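Local coordinates for cell wall binding protein cwp8 (Peptoclostridium difficile, PDB 5J6Q), which probably attaches to the Clostridium difficile cell wall through its CWB2 modules, as a surface protein associated with the S-layer, at residues D42-N47 / K70-D75; D292-T297 / I339-K344; V299-E304 / L534-L539. One frame throughout, in Å; residues are numbered along the deposited sequence.

Interaction 1: residues D42-N47 / K70-D75; sequences DIKVDN and KVTIQD
Asp42 to Val45 and Lys70 to Asp75 form an antiparallel strand pair in a mixed sheet. Lys44 pairs with Thr72 and Asp42 with Gln74, both as hydrogen-bonded pairs. Ile43 with Ile73 and Val45 with Val71 are the non-hydrogen-bonded pairs between and beside them. Lys44 N gives 2.8 Å to Thr72 O, and Gln74 N gives 2.9 Å to Asp42 O. At the end of the pairing, Asp46 grips Lys70 twice. Asp46 N donates to Lys70 O at 3.0 Å. Lys70 N in turn reaches Asp46 OD1 at 3.1 Å, meeting it from above the carboxylate plane. Asp46 and Asn47 both have left-handed backbone angles, and the chain turns here into strand 48-49 as a hairpin.

The side chains split by face. Thr72 OG1 lies over Lys44 CB at 3.5 Å. One water joins this hydroxyl to Asp42 O. Another bridges Asp42 OD2 and Gln74 OE1, weakly on the Asp42 side. The Lys44 chain bends at chi2, chi3 and chi4, which brings NZ to the Asp42 carboxylate in a long salt bridge, 3.4 Å from OD2. The other face is apolar. Ile43 CG2 meets Val71 CG1 at 4.1 Å.

Helix 53-61 covers that apolar face, with Leu56 touching Val45 and Val71. Strand 178-183 pairs with the far edge of strand 68-75. Just before it, Lys175 O accepts from Gln74 NE2, and Lys175 NZ makes a salt bridge with Asp75 OD2. Strand 48-49 flanks 41-45 on its other side.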
# COMPACT_ATOMS: atom_id res chain seq x y z
N ASP A 42 25.75 30.46 4.86
CA ASP A 42 25.22 30.72 6.16
C ASP A 42 24.55 29.36 6.53
O ASP A 42 23.55 28.92 5.92
CB ASP A 42 24.23 31.93 6.08
CG ASP A 42 23.52 32.11 7.40
OD1 ASP A 42 23.87 31.40 8.33
OD2 ASP A 42 22.59 32.97 7.49
N ILE A 43 25.12 28.67 7.49
CA ILE A 43 24.60 27.37 7.79
C ILE A 43 24.15 27.21 9.26
O ILE A 43 24.89 27.54 10.17
CB ILE A 43 25.63 26.36 7.52
CG1 ILE A 43 26.18 26.56 6.05
CG2 ILE A 43 25.08 25.00 7.77
CD1 ILE A 43 26.94 25.30 5.55
N LYS A 44 22.96 26.66 9.46
CA LYS A 44 22.43 26.53 10.80
C LYS A 44 21.80 25.23 11.01
O LYS A 44 21.42 24.53 10.08
CB LYS A 44 21.37 27.63 11.02
CG LYS A 44 21.96 28.98 11.04
CD LYS A 44 20.99 29.95 10.46
CE LYS A 44 20.83 31.15 11.31
NZ LYS A 44 21.40 32.29 10.60
N VAL A 45 21.68 24.89 12.30
CA VAL A 45 21.05 23.68 12.78
C VAL A 45 19.91 24.18 13.76
O VAL A 45 20.27 24.62 14.82
CB VAL A 45 22.13 22.87 13.53
CG1 VAL A 45 21.45 21.68 14.22
CG2 VAL A 45 23.21 22.38 12.51
N ASP A 46 18.58 24.08 13.39
CA ASP A 46 17.43 24.61 14.22
C ASP A 46 17.77 26.01 14.52
O ASP A 46 17.90 26.36 15.67
CB ASP A 46 17.28 23.79 15.52
CG ASP A 46 16.66 22.43 15.26
OD1 ASP A 46 16.06 22.25 14.19
OD2 ASP A 46 16.79 21.53 16.15
N ASN A 47 18.06 26.76 13.47
CA ASN A 47 18.46 28.16 13.50
C ASN A 47 19.62 28.51 14.43
O ASN A 47 19.74 29.66 14.89
CB ASN A 47 17.24 29.08 13.79
CG ASN A 47 16.10 28.75 12.86
OD1 ASN A 47 15.11 28.11 13.27
ND2 ASN A 47 16.18 29.10 11.59
N LYS A 70 16.51 20.45 11.71
CA LYS A 70 16.68 20.88 10.31
C LYS A 70 18.02 21.58 10.13
O LYS A 70 18.43 22.27 11.01
CB LYS A 70 15.61 21.93 9.89
CG LYS A 70 14.12 21.52 10.03
CD LYS A 70 13.20 22.80 10.15
CE LYS A 70 11.73 22.50 10.40
NZ LYS A 70 10.95 23.75 10.76
N VAL A 71 18.66 21.39 8.96
CA VAL A 71 19.86 22.10 8.59
C VAL A 71 19.54 23.10 7.53
O VAL A 71 19.06 22.72 6.48
CB VAL A 71 20.94 21.19 8.06
CG1 VAL A 71 22.20 22.02 7.78
CG2 VAL A 71 21.23 20.07 9.03
N THR A 72 19.79 24.36 7.77
CA THR A 72 19.52 25.29 6.72
C THR A 72 20.88 25.78 6.21
O THR A 72 21.84 26.03 6.99
CB THR A 72 18.60 26.49 7.20
OG1 THR A 72 19.32 27.24 8.16
CG2 THR A 72 17.23 26.01 7.74
N ILE A 73 20.98 25.84 4.87
CA ILE A 73 22.15 26.29 4.15
C ILE A 73 21.66 27.41 3.29
O ILE A 73 20.67 27.25 2.56
CB ILE A 73 22.81 25.19 3.21
CG1 ILE A 73 23.18 23.98 3.97
CG2 ILE A 73 24.02 25.82 2.47
CD1 ILE A 73 22.08 22.93 3.90
N GLN A 74 22.32 28.54 3.33
CA GLN A 74 21.94 29.60 2.42
C GLN A 74 23.16 30.38 1.88
O GLN A 74 23.95 30.94 2.65
CB GLN A 74 20.97 30.57 3.05
CG GLN A 74 20.65 31.73 2.10
CD GLN A 74 19.61 32.65 2.70
OE1 GLN A 74 19.45 32.74 3.92
NE2 GLN A 74 18.94 33.44 1.84
N ASP A 75 23.30 30.40 0.57
CA ASP A 75 24.41 31.12 -0.02
C ASP A 75 24.21 32.61 0.15
O ASP A 75 23.13 33.12 -0.17
CB ASP A 75 24.48 30.71 -1.47
CG ASP A 75 25.54 31.39 -2.30
OD1 ASP A 75 26.13 32.37 -1.83
OD2 ASP A 75 25.75 30.94 -3.41
O HOH W 1 20.27 31.60 6.48
O HOH W 2 20.79 29.18 7.20
O HOH W 3 18.40 25.62 10.83

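Interaction 2: residues D292-T297 / I339-K344. With SO4 (sulfate ion), chain D.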
# COMPACT_ATOMS: atom_id res chain seq x y z
N ASP A 292 2.12 -16.81 -0.42
CA ASP A 292 2.91 -17.23 -1.58
C ASP A 292 2.55 -18.63 -2.02
O ASP A 292 3.01 -19.07 -3.11
CB ASP A 292 4.43 -17.13 -1.26
CG ASP A 292 4.78 -17.79 0.08
OD1 ASP A 292 4.39 -18.94 0.29
OD2 ASP A 292 5.47 -17.15 0.90
N SER A 293 1.72 -19.38 -1.22
CA SER A 293 1.36 -20.73 -1.72
C SER A 293 0.01 -21.14 -1.12
O SER A 293 -0.54 -20.38 -0.30
CB SER A 293 2.45 -21.74 -1.34
OG SER A 293 2.50 -21.96 0.07
N ARG A 294 -0.54 -22.27 -1.52
CA ARG A 294 -1.80 -22.79 -0.95
C ARG A 294 -1.66 -23.01 0.56
O ARG A 294 -2.61 -22.74 1.34
CB ARG A 294 -2.22 -24.08 -1.68
CG ARG A 294 -1.24 -25.26 -1.47
CD ARG A 294 -1.55 -26.43 -2.44
NE ARG A 294 -1.69 -25.96 -3.81
CZ ARG A 294 -2.53 -26.48 -4.70
NH1 ARG A 294 -2.61 -25.97 -5.92
NH2 ARG A 294 -3.30 -27.52 -4.37
N PHE A 295 -0.48 -23.45 1.01
CA PHE A 295 -0.20 -23.58 2.49
C PHE A 295 -0.28 -22.22 3.22
O PHE A 295 -0.93 -22.16 4.26
CB PHE A 295 1.26 -24.16 2.77
CG PHE A 295 1.43 -25.46 2.03
CD1 PHE A 295 2.22 -25.52 0.89
CD2 PHE A 295 0.76 -26.60 2.44
CE1 PHE A 295 2.33 -26.71 0.16
CE2 PHE A 295 0.86 -27.79 1.71
CZ PHE A 295 1.65 -27.83 0.57
N THR A 296 0.36 -21.12 2.67
CA THR A 296 0.32 -19.84 3.43
C THR A 296 -1.06 -19.13 3.26
O THR A 296 -1.54 -18.46 4.21
CB THR A 296 1.51 -18.99 3.12
OG1 THR A 296 1.72 -18.98 1.68
CG2 THR A 296 2.77 -19.53 3.83
N THR A 297 -1.71 -19.31 2.09
CA THR A 297 -3.11 -18.83 1.98
C THR A 297 -3.95 -19.55 3.02
O THR A 297 -4.71 -18.88 3.74
CB THR A 297 -3.68 -19.09 0.59
OG1 THR A 297 -2.85 -18.36 -0.34
CG2 THR A 297 -5.16 -18.69 0.47
N ILE A 339 -9.13 -25.52 7.88
CA ILE A 339 -8.83 -26.60 7.03
C ILE A 339 -7.42 -26.29 6.65
O ILE A 339 -7.12 -25.28 6.04
CB ILE A 339 -9.79 -26.85 5.86
CG1 ILE A 339 -11.16 -27.37 6.34
CG2 ILE A 339 -9.13 -27.88 4.98
CD1 ILE A 339 -12.42 -27.17 5.29
N LEU A 340 -6.50 -27.12 7.09
CA LEU A 340 -5.11 -26.80 6.82
C LEU A 340 -4.65 -27.91 5.88
O LEU A 340 -5.38 -28.86 5.70
CB LEU A 340 -4.23 -26.71 8.10
CG LEU A 340 -4.56 -25.47 8.98
CD1 LEU A 340 -3.90 -25.62 10.41
CD2 LEU A 340 -4.02 -24.17 8.34
N LEU A 341 -3.47 -27.82 5.33
CA LEU A 341 -3.07 -28.75 4.30
C LEU A 341 -1.73 -29.40 4.62
O LEU A 341 -0.84 -28.71 5.12
CB LEU A 341 -2.90 -27.94 2.98
CG LEU A 341 -4.11 -27.05 2.54
CD1 LEU A 341 -3.70 -26.11 1.37
CD2 LEU A 341 -5.24 -27.89 2.11
N SER A 342 -1.55 -30.69 4.22
CA SER A 342 -0.29 -31.36 4.44
C SER A 342 0.25 -31.96 3.15
O SER A 342 -0.51 -32.27 2.24
CB SER A 342 -0.47 -32.52 5.42
OG SER A 342 0.78 -32.93 5.94
N LYS A 343 1.58 -32.09 3.07
CA LYS A 343 2.09 -32.85 1.96
C LYS A 343 1.81 -34.32 2.40
O LYS A 343 1.50 -34.58 3.57
CB LYS A 343 3.58 -32.55 1.78
CG LYS A 343 3.87 -31.60 0.63
CD LYS A 343 4.57 -30.33 1.09
CE LYS A 343 5.05 -29.51 -0.10
NZ LYS A 343 6.17 -28.62 0.31
N LYS A 344 1.88 -35.26 1.50
CA LYS A 344 1.69 -36.66 1.85
C LYS A 344 2.84 -37.09 2.75
O LYS A 344 2.61 -37.71 3.77
CB LYS A 344 1.68 -37.55 0.59
CG LYS A 344 1.74 -39.04 0.94
CD LYS A 344 1.81 -39.94 -0.30
CE LYS A 344 1.87 -41.39 0.11
NZ LYS A 344 1.97 -42.30 -1.06
S SO4 D . 0.26 -23.15 -5.15
O1 SO4 D . -0.20 -23.98 -6.29
O2 SO4 D . 1.47 -22.56 -5.40
O3 SO4 D . 0.42 -23.90 -3.98
O4 SO4 D . -0.77 -22.06 -4.88
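Phe295 and Leu341 carry most of this contact, and Lys343 closes it at the outer end. Phe295 sits in the first turn of helix 294-305. Leu341 belongs to strand 339-342, an outermost strand of a parallel sheet. The ring presents its CD2 edge to the strand. CD2 is 3.9 Å from Leu341 CB and 3.8 Å from Leu341 O, which lies near the ring plane. Phe295 CG is anti to the carbonyl carbon (chi1 -54°), and this carries the ring across to the strand. Lys343 crosses the ring tip at about a right angle, its CE 3.9 Å from Phe295 CZ. It approaches with its aliphatic chain.

Leu341 points toward the helix. Its CD1 branch rests on the Arg294 backbone, 3.5 Å from Arg294 O, and also touches the Arg294 side chain. Arg294 backs Phe295 within the helix: its CG stands over the centre of one ring face, 4.1 Å above the plane.

The helix start is fixed by a capping box. Ser293 N donates to Thr296 OG1, and Thr296 N gives a weak return bond to Ser293 OG. A sulfate, probably from the crystallisation liquor, lies at this same helix start. Its O3 takes Arg294 N at 3.1 Å and Arg294 NE at 3.0 Å, while its O1 takes NH1. Gln529 also binds the sulfate.

Helix and strand meet by apolar packing, with carbon also lying against the carbonyl oxygens of Arg294 and Leu341. Arg294 N, NE and NH1 bind the anion, and NH2 bonds to Glu319 O. An anion held by a helix N-terminus and a guanidinium is consistent with a site for negatively charged groups, possibly of a cell wall polymer.

Interaction 3: residues V299-E304 / L534-L539; sequences VEVSKE and LTAAPL
Val301 packs into the turn formed by Thr535, Ala536 and Leu539, and this is the tight part of the contact. Its two methyls divide the work. CG1, anti to the backbone N (chi1 169°), presses on Thr535 O at 3.4 Å and on Leu539 CB at 4.0 Å. CG2 meets Ala536 CB at 4.2 Å and lies 4.1 Å from Thr535 OG1. That hydroxyl is already used within its own helix, where it bonds to Asp532 O. The helix is kinked at this point. The nitrogens of Pro538 and Leu539 make no bond to the turn before. Thr535 O, which a regular helix would pair with Leu539 N, is instead packed against the valine methyl.

The two helices run nearly parallel here, with an axis angle of 7° and a closest approach of 9.4 Å. Segment 299-304 belongs to the first CWB2 repeat and segment 534-539 to the third. The pair therefore joins two CWB2 sequences far apart in the chain, in a region built of parallel sheets and helices, in line with the toprim fold described for this protein. The small Ala536 side chain allows the backbones to come close, with the CA atoms of Val301 and Ala536 6.2 Å apart.

The outer side is looser. There Glu304 offers a single touch, its CG lying 4.0 Å from Leu539 CD1. A bend at chi2 (67°) turns the carboxylate away from the other helix. A second sulfate, probably also from the crystallisation liquor, lies about 3 Å from this side chain (nearest atoms). Arg305, the next residue of the helix, also touches Pro538 and Leu539. Away from the second helix, Lys303 NZ makes a weak salt bridge to Glu300 OE2, and Lys303 leans on helix 349-359.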
# COMPACT_ATOMS: atom_id res chain seq x y z
N VAL A 299 -3.13 -20.75 5.97
CA VAL A 299 -2.88 -20.09 7.26
C VAL A 299 -3.59 -18.74 7.35
O VAL A 299 -4.17 -18.39 8.41
CB VAL A 299 -1.35 -19.89 7.48
CG1 VAL A 299 -1.11 -19.19 8.82
CG2 VAL A 299 -0.58 -21.25 7.41
N GLU A 300 -3.54 -17.91 6.27
CA GLU A 300 -4.24 -16.61 6.33
C GLU A 300 -5.75 -16.76 6.50
O GLU A 300 -6.34 -15.91 7.18
CB GLU A 300 -3.95 -15.68 5.11
CG GLU A 300 -2.47 -15.29 5.00
CD GLU A 300 -1.95 -14.60 6.30
OE1 GLU A 300 -2.54 -13.61 6.69
OE2 GLU A 300 -0.98 -15.07 6.90
N VAL A 301 -6.38 -17.80 5.91
CA VAL A 301 -7.81 -18.03 6.20
C VAL A 301 -7.93 -18.39 7.71
O VAL A 301 -8.80 -17.85 8.40
CB VAL A 301 -8.47 -19.16 5.36
CG1 VAL A 301 -9.87 -19.55 5.89
CG2 VAL A 301 -8.58 -18.68 3.91
N SER A 302 -7.05 -19.26 8.20
CA SER A 302 -7.10 -19.66 9.61
C SER A 302 -6.93 -18.42 10.52
O SER A 302 -7.70 -18.26 11.48
CB SER A 302 -6.04 -20.71 9.93
OG SER A 302 -6.31 -21.28 11.19
N LYS A 303 -5.99 -17.52 10.20
CA LYS A 303 -5.91 -16.32 11.04
C LYS A 303 -7.19 -15.48 11.01
O LYS A 303 -7.52 -14.85 12.01
CB LYS A 303 -4.74 -15.47 10.63
CG LYS A 303 -3.44 -16.22 11.04
CD LYS A 303 -2.35 -15.69 10.13
CE LYS A 303 -0.96 -16.13 10.53
NZ LYS A 303 0.00 -15.07 10.13
N GLU A 304 -7.94 -15.52 9.89
CA GLU A 304 -9.14 -14.75 9.84
C GLU A 304 -10.19 -15.41 10.68
O GLU A 304 -10.95 -14.72 11.36
CB GLU A 304 -9.63 -14.58 8.39
CG GLU A 304 -10.75 -13.59 8.30
CD GLU A 304 -10.31 -12.15 8.64
OE1 GLU A 304 -9.11 -11.78 8.36
OE2 GLU A 304 -11.17 -11.41 9.15
N LEU A 534 -11.77 -24.25 -1.17
CA LEU A 534 -12.08 -25.19 -0.13
C LEU A 534 -11.51 -24.72 1.25
O LEU A 534 -12.22 -24.86 2.22
CB LEU A 534 -11.68 -26.63 -0.57
CG LEU A 534 -10.29 -27.01 -0.31
CD1 LEU A 534 -10.17 -27.58 1.15
CD2 LEU A 534 -9.86 -28.00 -1.37
N THR A 535 -10.31 -24.09 1.37
CA THR A 535 -9.95 -23.65 2.75
C THR A 535 -10.83 -22.48 3.21
O THR A 535 -11.09 -22.38 4.41
CB THR A 535 -8.48 -23.21 2.86
OG1 THR A 535 -8.17 -22.21 1.92
CG2 THR A 535 -7.52 -24.38 2.68
N ALA A 536 -11.35 -21.63 2.26
CA ALA A 536 -12.22 -20.55 2.69
C ALA A 536 -13.73 -20.89 2.85
O ALA A 536 -14.48 -20.06 3.44
CB ALA A 536 -12.10 -19.35 1.75
N ALA A 537 -14.21 -22.00 2.41
CA ALA A 537 -15.65 -22.19 2.53
C ALA A 537 -16.18 -22.06 4.05
O ALA A 537 -17.23 -21.50 4.17
CB ALA A 537 -16.06 -23.52 1.92
N PRO A 538 -15.54 -22.59 5.16
CA PRO A 538 -16.11 -22.41 6.54
C PRO A 538 -16.09 -20.97 6.89
O PRO A 538 -16.92 -20.49 7.69
CB PRO A 538 -15.18 -23.26 7.45
CG PRO A 538 -14.06 -23.84 6.44
CD PRO A 538 -14.64 -23.76 5.10
N LEU A 539 -15.09 -20.21 6.31
CA LEU A 539 -15.03 -18.80 6.57
C LEU A 539 -16.23 -18.11 5.89
O LEU A 539 -16.98 -17.34 6.56
CB LEU A 539 -13.68 -18.26 6.13
CG LEU A 539 -13.68 -16.74 5.97
CD1 LEU A 539 -13.78 -16.09 7.33
CD2 LEU A 539 -12.38 -16.27 5.37

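Interaction 1 comes first along the chain and closes before the others open. Its centre lies 57 Å from that of interaction 2 and 56 Å from that of interaction 3, on the opposite side of the chain's centre. It belongs to a mixed sheet in the elongated N-terminal part. Interactions 2 and 3 lie in the CWB2 region, with centres 11 Å apart. Both use helix 294-305: its start meets strand 339-342, and its later turns meet helix 531-542. Their segments alternate along the chain. They also touch, Ile339 O lying 3.5 Å from Thr535 CG2. Helix 294-305 thus ties the first CWB2 sequence to the third, and repeats far apart in the chain pack as one body.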